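Local coordinates for antifungal protein GAFP-1 (Gastrodia elata, PDB 1XD5) that probably binds mannose as a monomeric monocot lectin of the bulb-type family and probably acts as an antifungal protein, at residues S15-F23 and L85-V93. Sequence-based numbering, arbitrary orientation.
Sequences SLAEGGYLF and LILQRDRNV. With SO4 (sulfate ion), chain F.
L87 packs against the hairpin of strands 15-18 and 21-25. Its CD2 methyl lies 3.5 Å from L16 O and 3.6 Å from Y21 O, and it also meets the CB atoms of Y21 and F23. CG of L87 is anti to the backbone N (chi1 177°), which carries the two methyls to the hairpin. Alongside, L16 CD1 touches L85 CD2 at 3.8 Å. The F23 ring meets that same L85 methyl, and V93 CG1 sits over one ring face, offset toward the rim, as a CH-pi contact. L31 and L33 of strand 31-35 also touch F23.

Y21 and R91 form the second CH-pi contact. R91 CG stands 3.5 Å from the centroid of the Y21 ring, almost on the ring normal. The R91 chain then bends at chi3 (69°), and its guanidinium plane is turned 72° from the ring. R91 NH1 and NH2 donate to sulfate O4 and O2, each at 2.8 Å; the ion probably comes from the crystallisation liquor. D35 forms a salt bridge with R91 NH1.

Polar links are few. One water bridges Y21 OH and R89 O, donating to the carbonyl, and lies in the plane of the Y21 ring. E18 OE2 sits over the face of the R89 guanidinium, 3.7 Å from R89 NH1. This long salt bridge rests on charge alone.

Each segment has its own turn, type II' from E18 to Y21 and type I from Q88 to R91. D90 OD1 accepts from N92 N in an Asx turn. The contact joins two of the three four-stranded antiparallel sheets through their inward-facing apolar side chains, as in the beta-prism II fold of monocot mannose-binding lectins.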
loop_
_atom_site.group_PDB
_atom_site.type_symbol
_atom_site.label_atom_id
_atom_site.label_comp_id
_atom_site.label_asym_id
_atom_site.label_seq_id
_atom_site.Cartn_x
_atom_site.Cartn_y
_atom_site.Cartn_z
ATOM N N SER A 15 2.997 0.007 -8.706
ATOM C CA SER A 15 3.849 -0.060 -7.536
ATOM C C SER A 15 4.353 1.282 -7.055
ATOM O O SER A 15 4.345 2.290 -7.783
ATOM C CB SER A 15 5.050 -0.980 -7.815
ATOM O OG SER A 15 5.844 -0.433 -8.861
ATOM N N LEU A 16 4.790 1.276 -5.806
ATOM C CA LEU A 16 5.631 2.321 -5.279
ATOM C C LEU A 16 7.041 1.761 -5.302
ATOM O O LEU A 16 7.239 0.569 -5.055
ATOM C CB LEU A 16 5.236 2.663 -3.845
ATOM C CG LEU A 16 3.783 3.051 -3.576
ATOM C CD1 LEU A 16 3.659 3.446 -2.103
ATOM C CD2 LEU A 16 3.293 4.181 -4.519
ATOM N N ALA A 17 8.010 2.609 -5.606
ATOM C CA ALA A 17 9.391 2.174 -5.658
ATOM C C ALA A 17 10.302 3.204 -5.003
ATOM O O ALA A 17 10.076 4.409 -5.115
ATOM C CB ALA A 17 9.810 1.937 -7.100
ATOM N N GLU A 18 11.323 2.713 -4.315
ATOM C CA GLU A 18 12.349 3.556 -3.724
ATOM C C GLU A 18 13.622 2.727 -3.706
ATOM O O GLU A 18 13.747 1.798 -2.914
ATOM C CB GLU A 18 11.949 3.985 -2.300
ATOM C CG GLU A 18 12.909 4.964 -1.618
ATOM C CD GLU A 18 13.393 6.087 -2.524
ATOM O OE1 GLU A 18 12.594 6.991 -2.852
ATOM O OE2 GLU A 18 14.581 6.077 -2.907
ATOM N N GLY A 19 14.546 3.041 -4.611
ATOM C CA GLY A 19 15.766 2.275 -4.746
ATOM C C GLY A 19 15.445 0.823 -5.018
ATOM O O GLY A 19 14.738 0.520 -5.972
ATOM N N GLY A 20 15.948 -0.068 -4.164
ATOM C CA GLY A 20 15.711 -1.497 -4.300
ATOM C C GLY A 20 14.425 -1.983 -3.649
ATOM O O GLY A 20 14.167 -3.187 -3.612
ATOM N N TYR A 21 13.629 -1.053 -3.113
ATOM C CA TYR A 21 12.359 -1.414 -2.486
ATOM C C TYR A 21 11.201 -1.260 -3.449
ATOM O O TYR A 21 11.088 -0.259 -4.166
ATOM C CB TYR A 21 12.094 -0.581 -1.221
ATOM C CG TYR A 21 13.227 -0.574 -0.216
ATOM C CD1 TYR A 21 13.539 0.582 0.491
ATOM C CD2 TYR A 21 13.982 -1.728 0.032
ATOM C CE1 TYR A 21 14.573 0.597 1.417
ATOM C CE2 TYR A 21 15.023 -1.722 0.950
ATOM C CZ TYR A 21 15.307 -0.556 1.640
ATOM O OH TYR A 21 16.330 -0.542 2.548
ATOM N N LEU A 22 10.329 -2.264 -3.446
ATOM C CA LEU A 22 9.206 -2.305 -4.358
ATOM C C LEU A 22 7.975 -2.734 -3.589
ATOM O O LEU A 22 7.965 -3.811 -2.995
ATOM C CB LEU A 22 9.490 -3.307 -5.485
ATOM C CG LEU A 22 8.452 -3.441 -6.604
ATOM C CD1 LEU A 22 8.491 -2.215 -7.508
ATOM C CD2 LEU A 22 8.739 -4.696 -7.406
ATOM N N PHE A 23 6.942 -1.897 -3.616
ATOM C CA PHE A 23 5.675 -2.206 -2.958
ATOM C C PHE A 23 4.644 -2.295 -4.059
ATOM O O PHE A 23 4.277 -1.279 -4.661
ATOM C CB PHE A 23 5.307 -1.092 -1.978
ATOM C CG PHE A 23 4.174 -1.442 -1.043
ATOM C CD1 PHE A 23 4.286 -2.493 -0.150
ATOM C CD2 PHE A 23 3.013 -0.678 -1.031
ATOM C CE1 PHE A 23 3.259 -2.794 0.734
ATOM C CE2 PHE A 23 1.974 -0.988 -0.158
ATOM C CZ PHE A 23 2.104 -2.037 0.725
ATOM N N LEU A 85 0.059 7.373 1.025
ATOM C CA LEU A 85 0.851 6.183 1.295
ATOM C C LEU A 85 2.256 6.416 0.736
ATOM O O LEU A 85 2.403 6.869 -0.395
ATOM C CB LEU A 85 0.217 4.987 0.587
ATOM C CG LEU A 85 0.920 3.640 0.740
ATOM C CD1 LEU A 85 0.727 3.111 2.152
ATOM C CD2 LEU A 85 0.371 2.662 -0.293
ATOM N N ILE A 86 3.284 6.118 1.522
ATOM C CA ILE A 86 4.643 6.342 1.048
ATOM C C ILE A 86 5.562 5.175 1.388
ATOM O O ILE A 86 5.506 4.625 2.494
ATOM C CB ILE A 86 5.206 7.700 1.573
ATOM C CG1 ILE A 86 6.569 8.015 0.936
ATOM C CG2 ILE A 86 5.262 7.722 3.112
ATOM C CD1 ILE A 86 7.016 9.448 1.097
ATOM N N LEU A 87 6.385 4.794 0.415
ATOM C CA LEU A 87 7.476 3.860 0.646
ATOM C C LEU A 87 8.726 4.662 1.034
ATOM O O LEU A 87 9.313 5.363 0.209
ATOM C CB LEU A 87 7.701 3.003 -0.603
ATOM C CG LEU A 87 8.842 1.977 -0.661
ATOM C CD1 LEU A 87 8.912 1.136 0.578
ATOM C CD2 LEU A 87 8.690 1.093 -1.895
ATOM N N GLN A 88 9.109 4.570 2.303
ATOM C CA GLN A 88 10.189 5.381 2.836
ATOM C C GLN A 88 11.562 4.789 2.546
ATOM O O GLN A 88 11.701 3.589 2.278
ATOM C CB GLN A 88 10.019 5.573 4.341
ATOM C CG GLN A 88 8.687 6.196 4.733
ATOM C CD GLN A 88 8.620 6.519 6.205
ATOM O OE1 GLN A 88 9.338 5.925 7.031
ATOM N NE2 GLN A 88 7.769 7.459 6.544
ATOM N N ARG A 89 12.574 5.647 2.620
ATOM C CA ARG A 89 13.950 5.227 2.417
ATOM C C ARG A 89 14.450 4.281 3.519
ATOM O O ARG A 89 15.461 3.617 3.340
ATOM C CB ARG A 89 14.856 6.453 2.300
ATOM C CG ARG A 89 14.785 7.122 0.924
ATOM C CD ARG A 89 15.459 8.476 0.880
ATOM N NE ARG A 89 15.395 9.108 -0.435
ATOM C CZ ARG A 89 16.267 8.904 -1.418
ATOM N NH1 ARG A 89 17.279 8.061 -1.264
ATOM N NH2 ARG A 89 16.114 9.541 -2.572
ATOM N N ASP A 90 13.750 4.226 4.654
ATOM C CA ASP A 90 14.079 3.254 5.706
ATOM C C ASP A 90 13.292 1.945 5.539
ATOM O O ASP A 90 13.278 1.101 6.446
ATOM C CB ASP A 90 13.863 3.853 7.099
ATOM C CG ASP A 90 12.384 4.027 7.447
ATOM O OD1 ASP A 90 11.532 3.945 6.539
ATOM O OD2 ASP A 90 11.984 4.257 8.609
ATOM N N ARG A 91 12.642 1.793 4.380
ATOM C CA ARG A 91 11.890 0.581 4.011
ATOM C C ARG A 91 10.522 0.427 4.690
ATOM O O ARG A 91 9.829 -0.571 4.462
ATOM C CB ARG A 91 12.734 -0.690 4.219
ATOM C CG ARG A 91 12.342 -1.840 3.295
ATOM C CD ARG A 91 13.062 -3.143 3.591
ATOM N NE ARG A 91 12.630 -3.731 4.858
ATOM C CZ ARG A 91 12.990 -4.941 5.285
ATOM N NH1 ARG A 91 13.779 -5.714 4.542
ATOM N NH2 ARG A 91 12.561 -5.377 6.458
ATOM N N ASN A 92 10.138 1.389 5.531
ATOM C CA ASN A 92 8.799 1.379 6.120
ATOM C C ASN A 92 7.822 1.855 5.060
ATOM O O ASN A 92 8.170 2.686 4.224
ATOM C CB ASN A 92 8.705 2.260 7.387
ATOM C CG ASN A 92 7.705 1.710 8.424
ATOM O OD1 ASN A 92 7.053 0.697 8.190
ATOM N ND2 ASN A 92 7.599 2.378 9.580
ATOM N N VAL A 93 6.617 1.297 5.065
ATOM C CA VAL A 93 5.555 1.762 4.181
ATOM C C VAL A 93 4.518 2.323 5.127
ATOM O O VAL A 93 4.063 1.622 6.023
ATOM C CB VAL A 93 4.950 0.625 3.334
ATOM C CG1 VAL A 93 3.853 1.160 2.397
ATOM C CG2 VAL A 93 6.029 -0.062 2.510
HETATM S S SO4 F . 14.119 -8.694 6.929
HETATM O O1 SO4 F . 14.908 -8.749 8.141
HETATM O O2 SO4 F . 12.825 -8.095 7.235
HETATM O O3 SO4 F . 13.890 -10.041 6.427
HETATM O O4 SO4 F . 14.838 -7.904 5.933
HETATM O O HOH W 1 16.775 1.446 4.158
#